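Local coordinates for protein putative decarboxylase involved in desferrioxamine biosynthesis (Erwinia amylovora, PDB 5O5C) that probably decarboxylates lysine, using pyridoxal 5'-phosphate as cofactor, in the pathway that builds the siderophore desferrioxamine, at residues 115-121 with 390-395; 300-304 with 329-333. Numbering follows the deposited sequence.

Contact 1: 115-121 with 390-395; sequences VLPSLLA and LTLRVS
Two helical segments, 116-121 and 390-394, cross at 127° with axes 8.5 Å apart and no hydrogen bonds between them; Pro117 and Thr391 have the nearest CA atoms, 4.9 Å apart. Leu390 (chi1 m, chi2 t) points toward the first helix, its CD1 lying 3.7 Å from Ala121 CB and 4.2 Å from Leu120 CG. Thr391 (chi1 m) sets its CA 3.6 Å from Pro117 CB and its OG1 3.8 Å from Val115 CG2, while OG1 hydrogen-bonds to the Lys387 carbonyl and to Gln334. Val394 CB lies 3.9 Å from Pro117 CG, and Val394 CG2 meets Leu120 CD2 at 4.3 Å. Ser395, where the helical conformation ends, brings OG to 3.4 Å from Pro117 CG. The proline ring in the first helical turn thus packs against one face of the other helix, a largely apolar helix-helix crossing at the dimer interface of this fold-type I PLP enzyme, where Leu120 also packs on Val44 of the second subunit.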
loop_
_atom_site.group_PDB
_atom_site.type_symbol
_atom_site.label_atom_id
_atom_site.label_comp_id
_atom_site.label_asym_id
_atom_site.label_seq_id
_atom_site.Cartn_x
_atom_site.Cartn_y
_atom_site.Cartn_z
ATOM N N VAL B 115 -12.826 1.037 -14.847
ATOM C CA VAL B 115 -12.816 0.544 -16.239
ATOM C C VAL B 115 -12.231 -0.861 -16.399
ATOM O O VAL B 115 -11.296 -1.280 -15.636
ATOM C CB VAL B 115 -12.072 1.524 -17.234
ATOM C CG1 VAL B 115 -12.710 2.902 -17.205
ATOM C CG2 VAL B 115 -10.585 1.650 -16.948
ATOM N N LEU B 116 -12.760 -1.541 -17.424
ATOM C CA LEU B 116 -12.449 -2.943 -17.772
ATOM C C LEU B 116 -10.970 -3.285 -17.861
ATOM O O LEU B 116 -10.560 -4.309 -17.277
ATOM C CB LEU B 116 -13.184 -3.389 -19.029
ATOM C CG LEU B 116 -14.706 -3.594 -18.869
ATOM C CD1 LEU B 116 -15.365 -3.709 -20.246
ATOM C CD2 LEU B 116 -15.052 -4.741 -17.913
ATOM N N PRO B 117 -10.140 -2.438 -18.522
ATOM C CA PRO B 117 -8.713 -2.779 -18.520
ATOM C C PRO B 117 -8.014 -2.779 -17.167
ATOM O O PRO B 117 -6.924 -3.341 -17.051
ATOM C CB PRO B 117 -8.096 -1.742 -19.454
ATOM C CG PRO B 117 -9.209 -1.262 -20.292
ATOM C CD PRO B 117 -10.393 -1.277 -19.385
ATOM N N SER B 118 -8.645 -2.178 -16.156
ATOM C CA SER B 118 -8.153 -2.237 -14.800
ATOM C C SER B 118 -8.384 -3.614 -14.187
ATOM O O SER B 118 -7.469 -4.175 -13.514
ATOM C CB SER B 118 -8.847 -1.193 -13.964
ATOM O OG SER B 118 -8.054 -0.758 -12.911
ATOM N N LEU B 119 -9.576 -4.165 -14.433
ATOM C CA LEU B 119 -9.874 -5.539 -14.007
ATOM C C LEU B 119 -9.058 -6.566 -14.800
ATOM O O LEU B 119 -8.620 -7.584 -14.234
ATOM C CB LEU B 119 -11.370 -5.899 -14.111
ATOM C CG LEU B 119 -12.421 -5.135 -13.297
ATOM C CD1 LEU B 119 -12.765 -3.729 -13.804
ATOM C CD2 LEU B 119 -13.674 -5.995 -13.266
ATOM N N LEU B 120 -8.886 -6.315 -16.093
ATOM C CA LEU B 120 -7.981 -7.105 -16.936
ATOM C C LEU B 120 -6.611 -7.237 -16.242
ATOM O O LEU B 120 -6.106 -8.331 -16.078
ATOM C CB LEU B 120 -7.792 -6.462 -18.321
ATOM C CG LEU B 120 -7.068 -7.249 -19.407
ATOM C CD1 LEU B 120 -7.892 -8.474 -19.794
ATOM C CD2 LEU B 120 -6.825 -6.434 -20.644
ATOM N N ALA B 121 -6.060 -6.113 -15.793
ATOM C CA ALA B 121 -4.744 -6.087 -15.097
ATOM C C ALA B 121 -4.737 -6.819 -13.738
ATOM O O ALA B 121 -3.822 -7.559 -13.420
ATOM C CB ALA B 121 -4.304 -4.651 -14.928
ATOM N N LEU B 390 -2.331 -1.259 -19.008
ATOM C CA LEU B 390 -3.353 -1.880 -19.845
ATOM C C LEU B 390 -4.504 -0.931 -20.187
ATOM O O LEU B 390 -5.093 -1.072 -21.246
ATOM C CB LEU B 390 -3.871 -3.198 -19.295
ATOM C CG LEU B 390 -2.841 -4.344 -19.255
ATOM C CD1 LEU B 390 -3.371 -5.468 -18.385
ATOM C CD2 LEU B 390 -2.413 -4.920 -20.585
ATOM N N THR B 391 -4.814 0.044 -19.338
ATOM C CA THR B 391 -5.839 1.006 -19.686
ATOM C C THR B 391 -5.431 1.807 -20.919
ATOM O O THR B 391 -6.211 1.906 -21.884
ATOM C CB THR B 391 -6.211 1.919 -18.503
ATOM O OG1 THR B 391 -6.812 1.131 -17.442
ATOM C CG2 THR B 391 -7.163 2.975 -18.943
ATOM N N LEU B 392 -4.226 2.356 -20.910
ATOM C CA LEU B 392 -3.760 3.152 -22.042
ATOM C C LEU B 392 -3.624 2.319 -23.325
ATOM O O LEU B 392 -4.050 2.738 -24.434
ATOM C CB LEU B 392 -2.447 3.798 -21.655
ATOM C CG LEU B 392 -2.620 4.770 -20.489
ATOM C CD1 LEU B 392 -1.378 4.959 -19.666
ATOM C CD2 LEU B 392 -3.154 6.068 -21.018
ATOM N N ARG B 393 -3.104 1.099 -23.169
ATOM C CA ARG B 393 -2.927 0.215 -24.278
ATOM C C ARG B 393 -4.283 -0.151 -24.939
ATOM O O ARG B 393 -4.391 -0.064 -26.172
ATOM C CB ARG B 393 -2.141 -1.023 -23.852
ATOM C CG ARG B 393 -1.808 -1.969 -25.024
ATOM C CD ARG B 393 -0.917 -1.325 -26.089
ATOM N NE ARG B 393 0.191 -0.590 -25.445
ATOM C CZ ARG B 393 0.734 0.544 -25.885
ATOM N NH1 ARG B 393 0.335 1.129 -27.019
ATOM N NH2 ARG B 393 1.695 1.112 -25.162
ATOM N N VAL B 394 -5.296 -0.480 -24.128
ATOM C CA VAL B 394 -6.565 -0.985 -24.645
ATOM C C VAL B 394 -7.426 0.213 -25.010
ATOM O O VAL B 394 -7.824 0.356 -26.128
ATOM C CB VAL B 394 -7.328 -1.867 -23.638
ATOM C CG1 VAL B 394 -8.727 -2.218 -24.140
ATOM C CG2 VAL B 394 -6.572 -3.139 -23.345
ATOM N N SER B 395 -7.719 1.038 -24.012
ATOM C CA SER B 395 -8.612 2.145 -24.135
ATOM C C SER B 395 -7.721 3.295 -24.513
ATOM O O SER B 395 -6.594 3.380 -24.031
ATOM C CB SER B 395 -9.239 2.435 -22.779
ATOM O OG SER B 395 -9.989 1.343 -22.269
#

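Contact 2: 300-304 with 329-333; sequences AYGCG and HKSFF. With PLP (pyridoxal-5'-phosphate), chain H.
Ala300, with helical backbone angles, follows a strand and lays its methyl over one face of the cofactor ring, CB 3.4 Å from PLP C2. Its carbonyl O is 4.0 Å from CD of Lys330, whose extended side chain (m, t, t, t) carries NZ to 2.1 Å from PLP C4A, too short for a non-bonded contact and consistent with the internal aldimine expected of this lysine, although no link is modelled. The neighbouring His329 donates from NE2 to PLP O2P at 2.9 Å. Residues 329-331 end the short helix 328-331, and Phe332 is the first to leave helical phi/psi. Tyr301 provides the one hydrogen bond between the segments, its O accepting from Ser331 OG (chi1 m) at 2.5 Å; that hydroxyl also lies at the edge of the Tyr301 ring, whose OH hydrogen-bonds to the Thr433 amide. In the 3-10 turn 302-304, Cys303 (chi1 p) places SG at the edge of the Phe332 ring, 4.9 Å from its centroid and 3.6 Å from CE1, a sulfur-aromatic contact. At Gly304 the backbones are nearest, with CA 4.9 Å from Ser331 CA and N 3.6 Å from Ser331 CB. The segments follow adjacent parallel strands, 294-299 and 323-327, of the central sheet, Cys303 resting on Val326 of the latter, while helix 397-420 covers Ser331 and Phe332 through Phe404 and Leu400.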
loop_
_atom_site.group_PDB
_atom_site.type_symbol
_atom_site.label_atom_id
_atom_site.label_comp_id
_atom_site.label_asym_id
_atom_site.label_seq_id
_atom_site.Cartn_x
_atom_site.Cartn_y
_atom_site.Cartn_z
ATOM N N ALA B 300 -4.217 14.746 -6.124
ATOM C CA ALA B 300 -4.691 13.403 -5.998
ATOM C C ALA B 300 -5.996 13.267 -6.763
ATOM O O ALA B 300 -6.234 12.271 -7.478
ATOM C CB ALA B 300 -4.851 13.034 -4.521
ATOM N N TYR B 301 -6.816 14.297 -6.647
ATOM C CA TYR B 301 -8.087 14.383 -7.331
ATOM C C TYR B 301 -7.879 15.052 -8.677
ATOM O O TYR B 301 -8.342 14.560 -9.714
ATOM C CB TYR B 301 -9.046 15.155 -6.422
ATOM C CG TYR B 301 -10.441 15.495 -6.913
ATOM C CD1 TYR B 301 -11.071 14.810 -7.957
ATOM C CD2 TYR B 301 -11.156 16.486 -6.261
ATOM C CE1 TYR B 301 -12.365 15.146 -8.341
ATOM C CE2 TYR B 301 -12.424 16.861 -6.656
ATOM C CZ TYR B 301 -13.026 16.195 -7.680
ATOM O OH TYR B 301 -14.293 16.607 -8.005
ATOM N N GLY B 302 -7.180 16.169 -8.661
ATOM C CA GLY B 302 -7.031 17.005 -9.873
ATOM C C GLY B 302 -6.346 16.407 -11.086
ATOM O O GLY B 302 -6.582 16.860 -12.214
ATOM N N CYS B 303 -5.505 15.404 -10.866
ATOM C CA CYS B 303 -4.725 14.760 -11.933
ATOM C C CYS B 303 -5.577 14.279 -13.135
ATOM O O CYS B 303 -5.059 14.183 -14.274
ATOM C CB CYS B 303 -3.917 13.557 -11.364
ATOM S SG CYS B 303 -5.054 12.407 -10.589
ATOM N N GLY B 304 -6.878 14.083 -12.933
ATOM C CA GLY B 304 -7.776 13.770 -14.057
ATOM C C GLY B 304 -7.669 14.755 -15.231
ATOM O O GLY B 304 -7.870 14.399 -16.349
ATOM N N HIS B 329 -6.444 5.919 -8.892
ATOM C CA HIS B 329 -7.596 5.302 -8.257
ATOM C C HIS B 329 -8.750 6.242 -7.764
ATOM O O HIS B 329 -9.714 5.723 -7.198
ATOM C CB HIS B 329 -7.168 4.321 -7.153
ATOM C CG HIS B 329 -6.606 4.955 -5.922
ATOM N ND1 HIS B 329 -5.443 4.508 -5.311
ATOM C CD2 HIS B 329 -7.058 5.978 -5.160
ATOM C CE1 HIS B 329 -5.198 5.247 -4.250
ATOM N NE2 HIS B 329 -6.165 6.129 -4.126
ATOM N N LYS B 330 -8.596 7.575 -7.896
ATOM C CA LYS B 330 -9.731 8.544 -7.896
ATOM C C LYS B 330 -10.192 9.074 -9.276
ATOM O O LYS B 330 -11.371 9.126 -9.553
ATOM C CB LYS B 330 -9.361 9.755 -7.065
ATOM C CG LYS B 330 -9.035 9.394 -5.636
ATOM C CD LYS B 330 -8.657 10.594 -4.809
ATOM C CE LYS B 330 -9.011 10.200 -3.400
ATOM N NZ LYS B 330 -8.611 11.277 -2.529
ATOM N N SER B 331 -9.270 9.517 -10.114
ATOM C CA SER B 331 -9.631 10.215 -11.320
ATOM C C SER B 331 -9.333 9.527 -12.618
ATOM O O SER B 331 -9.745 10.042 -13.636
ATOM C CB SER B 331 -9.021 11.627 -11.323
ATOM O OG SER B 331 -9.289 12.253 -10.086
ATOM N N PHE B 332 -8.653 8.386 -12.587
ATOM C CA PHE B 332 -8.417 7.575 -13.779
ATOM C C PHE B 332 -9.154 6.246 -13.818
ATOM O O PHE B 332 -8.775 5.374 -14.590
ATOM C CB PHE B 332 -6.927 7.335 -13.964
ATOM C CG PHE B 332 -6.168 8.562 -14.335
ATOM C CD1 PHE B 332 -5.895 9.556 -13.389
ATOM C CD2 PHE B 332 -5.698 8.725 -15.616
ATOM C CE1 PHE B 332 -5.201 10.677 -13.749
ATOM C CE2 PHE B 332 -4.992 9.828 -15.961
ATOM C CZ PHE B 332 -4.780 10.830 -15.041
ATOM N N PHE B 333 -10.237 6.086 -13.040
ATOM C CA PHE B 333 -11.085 4.824 -13.106
ATOM C C PHE B 333 -10.294 3.499 -12.941
ATOM O O PHE B 333 -10.631 2.442 -13.544
ATOM C CB PHE B 333 -11.893 4.836 -14.396
ATOM C CG PHE B 333 -12.508 6.171 -14.684
ATOM C CD1 PHE B 333 -13.659 6.559 -14.068
ATOM C CD2 PHE B 333 -11.872 7.075 -15.520
ATOM C CE1 PHE B 333 -14.187 7.817 -14.251
ATOM C CE2 PHE B 333 -12.401 8.332 -15.724
ATOM C CZ PHE B 333 -13.564 8.702 -15.080
HETATM N N1 PLP H . -4.828 14.401 -1.356
HETATM C C2 PLP H . -6.044 14.773 -1.806
HETATM C C2A PLP H . -6.228 16.083 -2.512
HETATM C C3 PLP H . -7.180 13.863 -1.607
HETATM O O3 PLP H . -8.444 14.184 -2.042
HETATM C C4 PLP H . -6.878 12.584 -0.919
HETATM C C4A PLP H . -7.950 11.617 -0.596
HETATM C C5 PLP H . -5.513 12.298 -0.476
HETATM C C6 PLP H . -4.549 13.260 -0.704
HETATM C C5A PLP H . -5.209 11.001 0.239
HETATM O O4P PLP H . -5.311 10.009 -0.796
HETATM P P PLP H . -5.312 8.405 -0.606
HETATM O O1P PLP H . -6.650 8.099 -0.014
HETATM O O2P PLP H . -5.226 7.876 -2.015
HETATM O O3P PLP H . -4.181 7.975 0.261
#

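In the fold
In sequence, both segments of contact 2 fall between those of contact 1; in space the two centres are 15 Å apart. The contacts meet directly where Val115 N lies 2.9 Å from Phe333 O, a probable hydrogen bond. Gln334 extends this junction, hydrogen-bonding to Ser118 OG and Thr391 OG1 of contact 1 and to Phe332 O of contact 2, and Leu400 of helix 397-420 touches residues of both. Contact 2 supplies Ala300, His329 and Lys330 to the cofactor pocket, which Gly170, Thr171 and Thr273 help complete, whereas contact 1 is set back from the pocket, the Ser118 side chain about 8 Å from that of His329. Both reach the second subunit, whose Thr380 packs on His329 and hydrogen-bonds PLP.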